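Local coordinates for protein exocyst complex component EXO70 (Saccharomyces cerevisiae, PDB 2B1E) that takes part in the secretory pathway as a subunit of the exocyst, which tethers secretory vesicles to sites of exocytosis, and contributes to assembly of that complex, at residues L423-V428 and R447-Y452; E248-I253 and Q276-V281; Q485-F490 and D539-P544. All blocks are in the same frame, centred on the assembly; numbering follows the deposited sequence.

Contact 1. Residues L423-V428 and R447-Y452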
loop_
_atom_site.group_PDB
_atom_site.type_symbol
_atom_site.label_atom_id
_atom_site.label_comp_id
_atom_site.label_asym_id
_atom_site.label_seq_id
_atom_site.Cartn_x
_atom_site.Cartn_y
_atom_site.Cartn_z
ATOM N N LEU A 423 12.245 22.224 -8.111
ATOM C CA LEU A 423 12.575 21.268 -7.061
ATOM C C LEU A 423 11.743 20.010 -7.306
ATOM O O LEU A 423 12.233 18.892 -7.136
ATOM C CB LEU A 423 12.271 21.829 -5.668
ATOM C CG LEU A 423 12.447 20.793 -4.547
ATOM C CD1 LEU A 423 13.882 20.287 -4.541
ATOM C CD2 LEU A 423 12.097 21.400 -3.206
ATOM N N VAL A 424 10.490 20.188 -7.725
ATOM C CA VAL A 424 9.624 19.041 -8.001
ATOM C C VAL A 424 10.265 18.080 -9.003
ATOM O O VAL A 424 10.276 16.863 -8.798
ATOM C CB VAL A 424 8.258 19.480 -8.569
ATOM C CG1 VAL A 424 7.503 18.269 -9.123
ATOM C CG2 VAL A 424 7.443 20.149 -7.487
ATOM N N GLU A 425 10.799 18.630 -10.087
ATOM C CA GLU A 425 11.433 17.812 -11.114
ATOM C C GLU A 425 12.745 17.173 -10.648
ATOM O O GLU A 425 13.089 16.064 -11.067
ATOM C CB GLU A 425 11.668 18.653 -12.368
ATOM C CG GLU A 425 12.390 17.923 -13.476
ATOM C CD GLU A 425 12.026 18.456 -14.842
ATOM O OE1 GLU A 425 12.029 19.692 -15.021
ATOM O OE2 GLU A 425 11.737 17.632 -15.735
ATOM N N GLN A 426 13.467 17.870 -9.778
ATOM C CA GLN A 426 14.726 17.361 -9.253
ATOM C C GLN A 426 14.489 16.143 -8.365
ATOM O O GLN A 426 15.219 15.148 -8.444
ATOM C CB GLN A 426 15.441 18.455 -8.452
ATOM C CG GLN A 426 15.787 19.681 -9.279
ATOM C CD GLN A 426 16.487 20.751 -8.473
ATOM O OE1 GLN A 426 16.101 21.047 -7.343
ATOM N NE2 GLN A 426 17.519 21.353 -9.057
ATOM N N ILE A 427 13.465 16.222 -7.524
ATOM C CA ILE A 427 13.142 15.126 -6.617
ATOM C C ILE A 427 12.535 13.933 -7.347
ATOM O O ILE A 427 12.615 12.797 -6.870
ATOM C CB ILE A 427 12.207 15.614 -5.491
ATOM C CG1 ILE A 427 13.013 16.492 -4.530
ATOM C CG2 ILE A 427 11.578 14.428 -4.755
ATOM C CD1 ILE A 427 12.206 17.107 -3.422
ATOM N N VAL A 428 11.933 14.186 -8.507
ATOM C CA VAL A 428 11.358 13.110 -9.302
ATOM C C VAL A 428 12.507 12.366 -9.984
ATOM O O VAL A 428 12.558 11.140 -9.981
ATOM C CB VAL A 428 10.402 13.655 -10.390
ATOM C CG1 VAL A 428 10.147 12.586 -11.443
ATOM C CG2 VAL A 428 9.080 14.081 -9.759
ATOM N N ARG A 447 3.680 19.646 -19.568
ATOM C CA ARG A 447 2.550 20.512 -19.852
ATOM C C ARG A 447 2.391 21.526 -18.725
ATOM O O ARG A 447 2.068 22.684 -18.971
ATOM C CB ARG A 447 1.260 19.701 -20.028
ATOM C CG ARG A 447 1.110 19.076 -21.413
ATOM C CD ARG A 447 -0.348 18.745 -21.725
ATOM N NE ARG A 447 -0.813 17.520 -21.077
ATOM C CZ ARG A 447 -0.419 16.296 -21.422
ATOM N NH1 ARG A 447 0.454 16.128 -22.408
ATOM N NH2 ARG A 447 -0.910 15.235 -20.794
ATOM N N LEU A 448 2.625 21.090 -17.489
ATOM C CA LEU A 448 2.525 21.983 -16.335
ATOM C C LEU A 448 3.535 23.122 -16.454
ATOM O O LEU A 448 3.191 24.290 -16.270
ATOM C CB LEU A 448 2.810 21.231 -15.032
ATOM C CG LEU A 448 1.727 21.166 -13.950
ATOM C CD1 LEU A 448 2.399 20.851 -12.620
ATOM C CD2 LEU A 448 0.960 22.478 -13.850
ATOM N N LYS A 449 4.783 22.773 -16.760
ATOM C CA LYS A 449 5.840 23.767 -16.878
ATOM C C LYS A 449 5.600 24.751 -18.014
ATOM O O LYS A 449 5.887 25.938 -17.880
ATOM C CB LYS A 449 7.196 23.085 -17.068
ATOM C CG LYS A 449 7.548 22.108 -15.947
ATOM C CD LYS A 449 8.999 21.633 -16.024
ATOM C CE LYS A 449 9.339 21.062 -17.383
ATOM N NZ LYS A 449 10.747 20.573 -17.449
ATOM N N LYS A 450 5.071 24.268 -19.134
ATOM C CA LYS A 450 4.812 25.158 -20.254
ATOM C C LYS A 450 3.751 26.191 -19.898
ATOM O O LYS A 450 3.805 27.328 -20.368
ATOM C CB LYS A 450 4.393 24.349 -21.487
ATOM C CG LYS A 450 5.552 23.540 -22.054
ATOM C CD LYS A 450 5.122 22.589 -23.160
ATOM C CE LYS A 450 6.296 21.706 -23.565
ATOM N NZ LYS A 450 5.899 20.662 -24.538
ATOM N N ARG A 451 2.789 25.799 -19.068
ATOM C CA ARG A 451 1.730 26.722 -18.654
ATOM C C ARG A 451 2.349 27.926 -17.960
ATOM O O ARG A 451 2.031 29.068 -18.289
ATOM C CB ARG A 451 0.752 26.036 -17.688
ATOM C CG ARG A 451 -0.335 26.958 -17.129
ATOM C CD ARG A 451 -0.970 26.375 -15.858
ATOM N NE ARG A 451 -1.673 25.117 -16.112
ATOM C CZ ARG A 451 -2.180 24.341 -15.159
ATOM N NH1 ARG A 451 -2.057 24.690 -13.884
ATOM N NH2 ARG A 451 -2.827 23.223 -15.479
ATOM N N TYR A 452 3.252 27.670 -17.012
ATOM C CA TYR A 452 3.881 28.753 -16.272
ATOM C C TYR A 452 5.004 29.441 -17.037
ATOM O O TYR A 452 5.364 30.581 -16.732
ATOM C CB TYR A 452 4.305 28.245 -14.880
ATOM C CG TYR A 452 3.074 27.869 -14.083
ATOM C CD1 TYR A 452 2.171 28.852 -13.667
ATOM C CD2 TYR A 452 2.720 26.533 -13.884
ATOM C CE1 TYR A 452 0.946 28.518 -13.096
ATOM C CE2 TYR A 452 1.493 26.189 -13.305
ATOM C CZ TYR A 452 0.610 27.186 -12.919
ATOM O OH TYR A 452 -0.625 26.856 -12.385
#

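Contact 2. Residues E248-I253 and Q276-V281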
loop_
_atom_site.group_PDB
_atom_site.type_symbol
_atom_site.label_atom_id
_atom_site.label_comp_id
_atom_site.label_asym_id
_atom_site.label_seq_id
_atom_site.Cartn_x
_atom_site.Cartn_y
_atom_site.Cartn_z
ATOM N N GLU A 248 2.331 -2.758 4.651
ATOM C CA GLU A 248 2.876 -4.023 5.135
ATOM C C GLU A 248 1.805 -4.855 5.834
ATOM O O GLU A 248 1.896 -6.081 5.883
ATOM C CB GLU A 248 4.044 -3.777 6.092
ATOM C CG GLU A 248 5.209 -3.035 5.461
ATOM C CD GLU A 248 6.366 -2.841 6.421
ATOM O OE1 GLU A 248 7.238 -1.995 6.132
ATOM O OE2 GLU A 248 6.409 -3.532 7.458
ATOM N N LEU A 249 0.799 -4.185 6.386
ATOM C CA LEU A 249 -0.291 -4.883 7.052
ATOM C C LEU A 249 -1.182 -5.514 5.993
ATOM O O LEU A 249 -1.651 -6.639 6.156
ATOM C CB LEU A 249 -1.102 -3.915 7.915
ATOM C CG LEU A 249 -0.410 -3.398 9.180
ATOM C CD1 LEU A 249 -1.301 -2.371 9.871
ATOM C CD2 LEU A 249 -0.112 -4.566 10.121
ATOM N N VAL A 250 -1.413 -4.789 4.904
ATOM C CA VAL A 250 -2.231 -5.309 3.814
ATOM C C VAL A 250 -1.592 -6.598 3.307
ATOM O O VAL A 250 -2.282 -7.579 3.028
ATOM C CB VAL A 250 -2.328 -4.295 2.646
ATOM C CG1 VAL A 250 -2.962 -4.956 1.425
ATOM C CG2 VAL A 250 -3.155 -3.084 3.076
ATOM N N GLU A 251 -0.267 -6.587 3.199
ATOM C CA GLU A 251 0.480 -7.751 2.734
ATOM C C GLU A 251 0.328 -8.919 3.712
ATOM O O GLU A 251 0.257 -10.082 3.309
ATOM C CB GLU A 251 1.960 -7.391 2.595
ATOM C CG GLU A 251 2.852 -8.575 2.263
ATOM C CD GLU A 251 4.328 -8.249 2.390
ATOM O OE1 GLU A 251 5.146 -9.193 2.311
ATOM O OE2 GLU A 251 4.669 -7.053 2.567
ATOM N N SER A 252 0.291 -8.597 4.999
ATOM C CA SER A 252 0.147 -9.600 6.042
ATOM C C SER A 252 -1.190 -10.318 5.920
ATOM O O SER A 252 -1.233 -11.537 5.741
ATOM C CB SER A 252 0.253 -8.942 7.417
ATOM O OG SER A 252 0.184 -9.907 8.450
ATOM N N ILE A 253 -2.281 -9.560 6.012
ATOM C CA ILE A 253 -3.613 -10.143 5.923
ATOM C C ILE A 253 -3.826 -10.886 4.599
ATOM O O ILE A 253 -4.554 -11.881 4.552
ATOM C CB ILE A 253 -4.718 -9.062 6.098
ATOM C CG1 ILE A 253 -6.085 -9.732 6.271
ATOM C CG2 ILE A 253 -4.750 -8.133 4.892
ATOM C CD1 ILE A 253 -6.217 -10.532 7.548
ATOM N N GLN A 276 -11.307 -5.235 5.151
ATOM C CA GLN A 276 -12.116 -4.066 4.812
ATOM C C GLN A 276 -11.710 -2.822 5.589
ATOM O O GLN A 276 -11.930 -1.702 5.135
ATOM C CB GLN A 276 -13.603 -4.343 5.058
ATOM C CG GLN A 276 -14.506 -3.173 4.681
ATOM C CD GLN A 276 -15.970 -3.426 4.988
ATOM O OE1 GLN A 276 -16.563 -4.394 4.506
ATOM N NE2 GLN A 276 -16.564 -2.551 5.793
ATOM N N GLU A 277 -11.112 -3.019 6.757
ATOM C CA GLU A 277 -10.694 -1.897 7.584
ATOM C C GLU A 277 -9.348 -1.336 7.131
ATOM O O GLU A 277 -9.208 -0.131 6.945
ATOM C CB GLU A 277 -10.624 -2.330 9.049
ATOM C CG GLU A 277 -10.501 -1.184 10.038
ATOM C CD GLU A 277 -10.713 -1.634 11.473
ATOM O OE1 GLU A 277 -11.803 -2.168 11.768
ATOM O OE2 GLU A 277 -9.795 -1.456 12.304
ATOM N N VAL A 278 -8.363 -2.211 6.945
ATOM C CA VAL A 278 -7.039 -1.774 6.515
ATOM C C VAL A 278 -7.117 -1.089 5.151
ATOM O O VAL A 278 -6.339 -0.181 4.864
ATOM C CB VAL A 278 -6.043 -2.956 6.429
ATOM C CG1 VAL A 278 -6.434 -3.900 5.304
ATOM C CG2 VAL A 278 -4.633 -2.427 6.222
ATOM N N ARG A 279 -8.056 -1.526 4.317
ATOM C CA ARG A 279 -8.225 -0.932 2.997
ATOM C C ARG A 279 -8.758 0.492 3.089
ATOM O O ARG A 279 -8.463 1.328 2.237
ATOM C CB ARG A 279 -9.168 -1.779 2.138
ATOM C CG ARG A 279 -8.496 -2.981 1.489
ATOM C CD ARG A 279 -9.464 -3.732 0.590
ATOM N NE ARG A 279 -8.804 -4.803 -0.153
ATOM C CZ ARG A 279 -9.440 -5.659 -0.948
ATOM N NH1 ARG A 279 -10.753 -5.570 -1.102
ATOM N NH2 ARG A 279 -8.763 -6.606 -1.587
ATOM N N GLN A 280 -9.548 0.769 4.119
ATOM C CA GLN A 280 -10.091 2.108 4.306
ATOM C C GLN A 280 -8.918 3.037 4.584
ATOM O O GLN A 280 -8.844 4.149 4.064
ATOM C CB GLN A 280 -11.043 2.138 5.501
ATOM C CG GLN A 280 -12.157 1.113 5.437
ATOM C CD GLN A 280 -13.020 1.115 6.686
ATOM O OE1 GLN A 280 -12.511 1.014 7.804
ATOM N NE2 GLN A 280 -14.333 1.226 6.501
ATOM N N VAL A 281 -7.996 2.553 5.409
ATOM C CA VAL A 281 -6.820 3.315 5.788
ATOM C C VAL A 281 -5.856 3.574 4.634
ATOM O O VAL A 281 -5.415 4.710 4.442
ATOM C CB VAL A 281 -6.070 2.612 6.933
ATOM C CG1 VAL A 281 -4.794 3.366 7.270
ATOM C CG2 VAL A 281 -6.971 2.535 8.156
#

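Contact 3. Residues Q485-F490 and D539-P544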
loop_
_atom_site.group_PDB
_atom_site.type_symbol
_atom_site.label_atom_id
_atom_site.label_comp_id
_atom_site.label_asym_id
_atom_site.label_seq_id
_atom_site.Cartn_x
_atom_site.Cartn_y
_atom_site.Cartn_z
ATOM N N GLN A 485 3.577 61.135 -35.470
ATOM C CA GLN A 485 2.810 59.955 -35.077
ATOM C C GLN A 485 3.688 58.705 -35.120
ATOM O O GLN A 485 3.482 57.755 -34.365
ATOM C CB GLN A 485 1.600 59.775 -36.001
ATOM C CG GLN A 485 0.594 58.730 -35.520
ATOM C CD GLN A 485 -0.014 59.078 -34.168
ATOM O OE1 GLN A 485 0.684 59.132 -33.154
ATOM N NE2 GLN A 485 -1.321 59.322 -34.151
ATOM N N ILE A 486 4.670 58.714 -36.012
ATOM C CA ILE A 486 5.575 57.584 -36.131
ATOM C C ILE A 486 6.541 57.533 -34.946
ATOM O O ILE A 486 6.738 56.476 -34.357
ATOM C CB ILE A 486 6.346 57.645 -37.462
ATOM C CG1 ILE A 486 5.350 57.487 -38.615
ATOM C CG2 ILE A 486 7.407 56.537 -37.522
ATOM C CD1 ILE A 486 5.894 57.853 -39.968
ATOM N N LYS A 487 7.143 58.661 -34.587
ATOM C CA LYS A 487 8.058 58.654 -33.450
ATOM C C LYS A 487 7.295 58.198 -32.209
ATOM O O LYS A 487 7.819 57.458 -31.378
ATOM C CB LYS A 487 8.652 60.041 -33.202
ATOM C CG LYS A 487 9.669 60.474 -34.241
ATOM C CD LYS A 487 10.417 61.727 -33.801
ATOM C CE LYS A 487 9.475 62.906 -33.607
ATOM N NZ LYS A 487 8.734 63.232 -34.858
ATOM N N GLU A 488 6.050 58.643 -32.094
ATOM C CA GLU A 488 5.230 58.267 -30.961
ATOM C C GLU A 488 5.063 56.752 -30.910
ATOM O O GLU A 488 5.041 56.172 -29.825
ATOM C CB GLU A 488 3.861 58.936 -31.040
ATOM C CG GLU A 488 2.951 58.573 -29.882
ATOM C CD GLU A 488 3.451 59.107 -28.549
ATOM O OE1 GLU A 488 3.008 58.590 -27.498
ATOM O OE2 GLU A 488 4.277 60.050 -28.548
ATOM N N LYS A 489 4.948 56.100 -32.067
ATOM C CA LYS A 489 4.793 54.647 -32.049
ATOM C C LYS A 489 6.050 53.992 -31.489
ATOM O O LYS A 489 5.964 53.018 -30.741
ATOM C CB LYS A 489 4.509 54.087 -33.447
ATOM C CG LYS A 489 3.133 54.437 -33.998
ATOM C CD LYS A 489 2.884 53.734 -35.327
ATOM C CE LYS A 489 1.739 54.390 -36.097
ATOM N NZ LYS A 489 0.469 54.407 -35.320
ATOM N N PHE A 490 7.216 54.518 -31.855
ATOM C CA PHE A 490 8.471 53.956 -31.359
ATOM C C PHE A 490 8.606 54.250 -29.870
ATOM O O PHE A 490 9.032 53.400 -29.085
ATOM C CB PHE A 490 9.659 54.558 -32.108
ATOM C CG PHE A 490 9.942 53.906 -33.426
ATOM C CD1 PHE A 490 10.767 52.784 -33.498
ATOM C CD2 PHE A 490 9.389 54.412 -34.600
ATOM C CE1 PHE A 490 11.039 52.170 -34.732
ATOM C CE2 PHE A 490 9.651 53.814 -35.831
ATOM C CZ PHE A 490 10.476 52.691 -35.901
ATOM N N ASP A 539 12.812 54.729 -42.661
ATOM C CA ASP A 539 13.053 55.770 -43.647
ATOM C C ASP A 539 12.087 56.944 -43.607
ATOM O O ASP A 539 11.992 57.702 -44.571
ATOM C CB ASP A 539 13.107 55.166 -45.051
ATOM C CG ASP A 539 14.340 54.310 -45.258
ATOM O OD1 ASP A 539 15.410 54.709 -44.754
ATOM O OD2 ASP A 539 14.246 53.257 -45.924
ATOM N N SER A 540 11.371 57.094 -42.494
ATOM C CA SER A 540 10.455 58.218 -42.343
ATOM C C SER A 540 11.294 59.429 -41.934
ATOM O O SER A 540 10.840 60.565 -42.023
ATOM C CB SER A 540 9.409 57.937 -41.259
ATOM O OG SER A 540 8.626 56.797 -41.568
ATOM N N PHE A 541 12.529 59.171 -41.502
ATOM C CA PHE A 541 13.438 60.230 -41.052
ATOM C C PHE A 541 14.713 60.288 -41.905
ATOM O O PHE A 541 15.117 59.284 -42.489
ATOM C CB PHE A 541 13.810 59.977 -39.587
ATOM C CG PHE A 541 12.632 59.657 -38.717
ATOM C CD1 PHE A 541 11.731 60.649 -38.353
ATOM C CD2 PHE A 541 12.399 58.352 -38.300
ATOM C CE1 PHE A 541 10.612 60.347 -37.592
ATOM C CE2 PHE A 541 11.283 58.034 -37.537
ATOM C CZ PHE A 541 10.383 59.033 -37.181
ATOM N N LYS A 542 15.346 61.458 -41.987
ATOM C CA LYS A 542 16.580 61.570 -42.771
ATOM C C LYS A 542 17.717 60.804 -42.099
ATOM O O LYS A 542 18.523 60.150 -42.765
ATOM C CB LYS A 542 16.985 63.035 -42.953
ATOM C CG LYS A 542 18.325 63.205 -43.669
ATOM C CD LYS A 542 18.207 64.093 -44.895
ATOM C CE LYS A 542 17.808 65.509 -44.530
ATOM N NZ LYS A 542 17.624 66.356 -45.748
ATOM N N ASN A 543 17.771 60.886 -40.774
ATOM C CA ASN A 543 18.789 60.192 -39.990
ATOM C C ASN A 543 18.045 59.479 -38.866
ATOM O O ASN A 543 17.902 60.008 -37.764
ATOM C CB ASN A 543 19.782 61.202 -39.411
ATOM C CG ASN A 543 20.512 61.979 -40.485
ATOM O OD1 ASN A 543 21.400 61.451 -41.154
ATOM N ND2 ASN A 543 20.132 63.237 -40.666
ATOM N N PRO A 544 17.554 58.264 -39.139
ATOM C CA PRO A 544 16.804 57.448 -38.177
ATOM C C PRO A 544 17.409 57.429 -36.778
ATOM O O PRO A 544 16.683 57.490 -35.788
ATOM C CB PRO A 544 16.803 56.074 -38.829
ATOM C CG PRO A 544 16.806 56.409 -40.284
ATOM C CD PRO A 544 17.843 57.485 -40.354
#

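Contact 1. Residues L423-V428 and R447-Y452
Glu425 and Lys449 make the electrostatic link between these two helix turns: Lys449 NZ donates to Glu425 OE1 over 2.9 Å, at the syn lone pair, the one on the side of OE2. OE2 stays at 3.5 Å from Lys449 NZ, so the carboxylate is gripped mainly through one oxygen. With the CA atoms of Glu425 and Lys449 10.0 Å apart, long charged residues suit the place. Glu425 holds CG anti to its backbone N (chi1 177°), which carries the extended chain across toward Lys449, while Lys449 bends at chi3 (-54°) and meets it at about a right angle. Lys449 NZ is also salt-bridged to Glu446, one turn earlier. An alanine in place of Glu425 would probably remove the charged link across the gap and leave the ammonium with Glu446 as its acid partner. Apolar contacts work beside this bridge: Val424 and Leu448 both rest on Ile376 of helix 364-391, and Leu448 also meets Leu421. Within its own turn, Arg451 NH1 donates to Tyr452 OH at 3.0 Å, in the guanidinium plane. The arrangement is an antiparallel pairing of neighbouring helices, 410-429 and 440-473, as expected in the helical bundles that make up the Exo70 rod.

Contact 2. Residues E248-I253 and Q276-V281
Val250 and Val278 mark the closest backbone approach of two antiparallel helix turns, their CA atoms 6.6 Å apart, near enough that small branched side chains fill the interface. Val278 is the central residue. Its CB points at the opposite helix, and its methyl CG2 lies 3.5 Å from Val250 CG2 and 4.2 Å from Leu249 CB. The second methyl, Val278 CG1, adds a looser contact at 4.0 Å from Val250 CG2, so one methyl of Val250 meets both branches of Val278, the two side chains crossing obliquely.

The torsions explain this. Val278 has chi1 near 68°, which puts CG1 between its own backbone N and carbonyl carbon, a less common choice for valine in a helix, and leaves CG2 anti to the N. Val250 takes the form usual in helices (chi1 169°), with CG2 beside its N, where Val278 meets it. Valine fits because its bulk stays close to the backbone, which suits a 6.6 Å spacing of the Val250 and Val278 CA atoms.

Leu249 offers Val278 its CB, while the residue also packs on Phe228 and Met180 of other helices. One turn on, Ile253 continues the apolar strip against Leu271 and Thr275 of helix 268-299, and Val250 also touches Thr282. On another side of its helix, Ser252 OG hydrogen-bonds with Thr184 OG1 and Tyr224 OH, so a small hydroxyl residue can be buried there. With Leu271, Thr275, Val278 and Thr282 spaced by four, three and four residues along one helix, the contact is part of an antiparallel helical hairpin, helices 245-259 and 268-299, packed in an all-helical bundle of the kind that builds the elongated exocyst subunits.

Contact 3. Residues Q485-F490 and D539-P544
Phe541 extends its ring toward the helix, so that its far end meets Ile486 and Lys487. Its CZ lies 3.4 Å from Lys487 CG and 3.9 Å from Ile486 CG2, both methyl and methylene coming in obliquely. Ile486 and Phe541 run antiparallel alongside one another, whereas Lys487 crosses the phenylalanine at a slant. In Ile486, chi1 of -65° sets CG1 beside the backbone N and leaves the methyl CG2, which reaches the ring, anti to it; this same methyl sits at the edge of the Phe490 ring. The other end of Ile486, CD1, approaches Ser540, with Ser540 OG 3.3 Å away. Ser540 CB in turn lies over the centre of one face of the Phe541 ring, 4.1 Å above its plane. Lys487 lends its aliphatic stem here, then bends at chi3 and chi4. Beyond these segments, Phe541 stacks with His547. A large flat residue suits the loop because it can meet several neighbours at once, and a branched isoleucine because its two ends serve different partners. Lys487 NZ is salt-bridged to Glu484 and Ser540 OG hydrogen-bonded to Tyr537 O, both outside the two segments, so the contact itself is mainly van der Waals, with no polar bond between them.

Measured from contact centre to chain centre, contact 2 is the most central of the three, about 8 Å away, and is apolar and largely buried. Contact 1, about 26 Å out, is partly buried and relies on an ion pair across a wider backbone gap. Contact 3 lies at about 70 Å, again partly buried, and fixes a loop instead of pairing two helices. Contacts 1 and 2 each join two antiparallel helices, while contact 3 follows contact 1 in the chain, its helix 483-504 coming directly after helix 440-473. None of the three touches another: contacts 2 and 3 lie about 61 Å apart at their nearest atoms, reflecting the elongated chain.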